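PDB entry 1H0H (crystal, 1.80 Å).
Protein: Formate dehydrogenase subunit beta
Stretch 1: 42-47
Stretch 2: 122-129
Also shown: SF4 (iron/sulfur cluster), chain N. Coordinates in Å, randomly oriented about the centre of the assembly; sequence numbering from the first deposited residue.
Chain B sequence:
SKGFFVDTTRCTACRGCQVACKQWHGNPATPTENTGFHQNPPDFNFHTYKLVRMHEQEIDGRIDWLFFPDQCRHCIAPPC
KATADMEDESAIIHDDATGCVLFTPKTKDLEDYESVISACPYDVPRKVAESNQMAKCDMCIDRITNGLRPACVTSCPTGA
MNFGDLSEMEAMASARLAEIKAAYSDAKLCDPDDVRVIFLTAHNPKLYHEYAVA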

# COMPACT_ATOMS: atom_id res chain seq x y z
N PRO B 42 22.09 -3.59 -19.11
CA PRO B 42 22.61 -2.41 -19.81
C PRO B 42 22.25 -2.38 -21.28
O PRO B 42 22.20 -1.31 -21.89
CB PRO B 42 24.14 -2.59 -19.72
CG PRO B 42 24.36 -3.58 -18.72
CD PRO B 42 23.15 -4.48 -18.61
N ASP B 43 22.01 -3.55 -21.85
CA ASP B 43 21.81 -3.63 -23.28
C ASP B 43 21.11 -4.93 -23.61
O ASP B 43 20.97 -5.82 -22.77
CB ASP B 43 23.20 -3.55 -23.97
CG ASP B 43 23.12 -3.34 -25.50
OD1 ASP B 43 22.14 -2.73 -26.01
OD2 ASP B 43 24.05 -3.71 -26.26
N PHE B 44 20.61 -5.04 -24.84
CA PHE B 44 20.06 -6.29 -25.30
C PHE B 44 21.07 -7.41 -25.17
O PHE B 44 22.27 -7.19 -25.33
CB PHE B 44 19.80 -6.21 -26.81
CG PHE B 44 18.68 -5.31 -27.19
CD1 PHE B 44 17.38 -5.56 -26.77
CD2 PHE B 44 18.89 -4.25 -28.05
CE1 PHE B 44 16.32 -4.74 -27.17
CE2 PHE B 44 17.85 -3.43 -28.46
CZ PHE B 44 16.54 -3.70 -28.02
N ASN B 45 20.60 -8.62 -24.87
CA ASN B 45 21.45 -9.81 -24.93
C ASN B 45 20.61 -10.96 -25.49
O ASN B 45 19.41 -10.78 -25.76
CB ASN B 45 22.14 -10.15 -23.58
CG ASN B 45 21.15 -10.34 -22.45
OD1 ASN B 45 20.24 -11.16 -22.55
ND2 ASN B 45 21.35 -9.62 -21.34
N PHE B 46 21.24 -12.13 -25.70
CA PHE B 46 20.53 -13.30 -26.25
C PHE B 46 19.23 -13.62 -25.50
O PHE B 46 18.30 -14.20 -26.07
CB PHE B 46 21.46 -14.54 -26.27
CG PHE B 46 20.87 -15.76 -26.92
CD1 PHE B 46 20.83 -15.90 -28.31
CD2 PHE B 46 20.35 -16.78 -26.13
CE1 PHE B 46 20.29 -17.03 -28.89
CE2 PHE B 46 19.79 -17.91 -26.70
CZ PHE B 46 19.75 -18.03 -28.09
N HIS B 47 19.17 -13.28 -24.21
CA HIS B 47 18.01 -13.66 -23.41
C HIS B 47 17.08 -12.51 -23.08
O HIS B 47 16.13 -12.69 -22.30
CB HIS B 47 18.46 -14.26 -22.08
CG HIS B 47 19.30 -15.47 -22.23
ND1 HIS B 47 18.84 -16.64 -22.80
CD2 HIS B 47 20.58 -15.71 -21.85
CE1 HIS B 47 19.81 -17.54 -22.78
NE2 HIS B 47 20.87 -17.01 -22.20
N TYR B 122 19.75 -0.69 -35.80
CA TYR B 122 19.31 -0.45 -34.45
C TYR B 122 20.08 -1.24 -33.40
O TYR B 122 19.77 -1.17 -32.21
CB TYR B 122 17.80 -0.73 -34.35
CG TYR B 122 17.05 0.03 -35.41
CD1 TYR B 122 16.81 1.39 -35.25
CD2 TYR B 122 16.65 -0.58 -36.59
CE1 TYR B 122 16.16 2.10 -36.20
CE2 TYR B 122 16.00 0.14 -37.57
CZ TYR B 122 15.76 1.48 -37.36
OH TYR B 122 15.12 2.23 -38.28
N ASP B 123 21.05 -2.01 -33.85
CA ASP B 123 21.92 -2.81 -33.00
C ASP B 123 21.13 -3.72 -32.08
O ASP B 123 21.39 -3.77 -30.88
CB ASP B 123 22.87 -1.91 -32.20
CG ASP B 123 23.91 -2.70 -31.48
OD1 ASP B 123 24.32 -3.75 -32.02
OD2 ASP B 123 24.35 -2.37 -30.36
N VAL B 124 20.16 -4.43 -32.64
CA VAL B 124 19.26 -5.28 -31.87
C VAL B 124 19.64 -6.77 -31.65
O VAL B 124 19.59 -7.21 -30.50
CB VAL B 124 17.80 -5.14 -32.39
CG1 VAL B 124 16.87 -6.19 -31.76
CG2 VAL B 124 17.28 -3.73 -32.13
N PRO B 125 20.01 -7.52 -32.68
CA PRO B 125 20.24 -8.98 -32.54
C PRO B 125 21.39 -9.36 -31.63
O PRO B 125 22.41 -8.67 -31.62
CB PRO B 125 20.61 -9.44 -33.96
CG PRO B 125 20.51 -8.28 -34.85
CD PRO B 125 20.25 -7.05 -34.06
N ARG B 126 21.26 -10.47 -30.93
CA ARG B 126 22.33 -10.88 -29.99
C ARG B 126 22.64 -12.37 -30.07
O ARG B 126 21.75 -13.19 -30.27
CB ARG B 126 21.96 -10.48 -28.56
CG ARG B 126 21.91 -8.98 -28.35
CD ARG B 126 23.27 -8.34 -28.34
NE ARG B 126 23.23 -6.90 -28.09
CZ ARG B 126 23.15 -5.98 -29.05
NH1 ARG B 126 23.07 -6.34 -30.33
NH2 ARG B 126 23.13 -4.71 -28.71
N LYS B 127 23.91 -12.71 -29.91
CA LYS B 127 24.38 -14.08 -30.00
C LYS B 127 24.55 -14.70 -28.62
O LYS B 127 25.06 -14.06 -27.71
CB LYS B 127 25.76 -14.08 -30.67
CG LYS B 127 26.26 -15.45 -31.08
CD LYS B 127 27.74 -15.39 -31.56
CE LYS B 127 28.73 -15.26 -30.38
NZ LYS B 127 29.02 -16.54 -29.66
N VAL B 128 24.17 -15.97 -28.48
CA VAL B 128 24.40 -16.70 -27.24
C VAL B 128 25.92 -16.98 -27.15
O VAL B 128 26.59 -17.11 -28.18
CB VAL B 128 23.64 -18.03 -27.24
CG1 VAL B 128 24.30 -19.01 -28.21
CG2 VAL B 128 23.53 -18.61 -25.83
N ALA B 129 26.45 -17.09 -25.95
CA ALA B 129 27.90 -17.27 -25.81
C ALA B 129 28.47 -18.49 -26.52
O ALA B 129 29.49 -18.41 -27.21
CB ALA B 129 28.28 -17.32 -24.32
FE1 SF4 N . 17.55 -5.06 -36.66
FE2 SF4 N . 15.12 -6.15 -35.98
FE3 SF4 N . 15.40 -4.49 -38.29
FE4 SF4 N . 16.55 -7.00 -38.25
S1 SF4 N . 14.23 -6.51 -38.23
S2 SF4 N . 17.55 -5.18 -38.95
S3 SF4 N . 17.15 -7.19 -35.98
S4 SF4 N . 15.64 -3.88 -36.01
O HOH W 1 22.79 -1.25 -28.25
O HOH W 2 24.06 -12.20 -25.58

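Two carboxylates approach each other across this contact, Asp43 OD2 lying 4.3 Å from Asp123 OD2, and the guanidinium of Arg126 is bonded to both. Arg126 NH2 donates to Asp43 OD2 at 2.8 Å, a salt bridge between the stretches, and also forms a weak, longer bond to Asp123 OD2 at 3.1 Å, so that one guanidinium bridges both carboxylates and partly offsets their charge. A water lies 2.8 Å from Asp43 OD1 and 2.9 Å from Asp123 OD2, within hydrogen-bonding distance of both.

The arginine is held from several directions. Its NE donates to the backbone carbonyl Phe44 O at 2.9 Å, while NH1 turns back on its own stretch to reach Pro125 O at 2.7 Å. Asp43 OD2 meets the guanidinium at its edge, where the N-H groups point, whereas Phe44 CB covers one face, placing carbon against the surface that offers no protons.

Touching residues are at least 79 positions apart in sequence, and the touching parts of the two stretches run at 43° to one another. They draw closer along the contact: the CA atoms of Phe44 and Val124 are 6.7 Å apart, those of Phe46 and Arg126 only 4.8 Å. No direct backbone-to-backbone hydrogen bond joins them; instead a second water accepts from Phe46 N at 2.8 Å and donates to Lys127 O at 3.0 Å.

Two phenylalanines supply the apolar packing. The buried Phe44 ring has Val124 CG1 over one face, and its CE2 comes within 3.7 Å of Val124 CG2. Phe46 receives Val128 more squarely: Val128 CB sits 3.5 Å from the centroid of the Phe46 ring (CG, CD1, CD2, CE1, CE2 and CZ), 8° off the normal, a CH-pi contact. Beyond the interface, Pro125 CD packs 3.6 Å from S3 of the SF4 cluster.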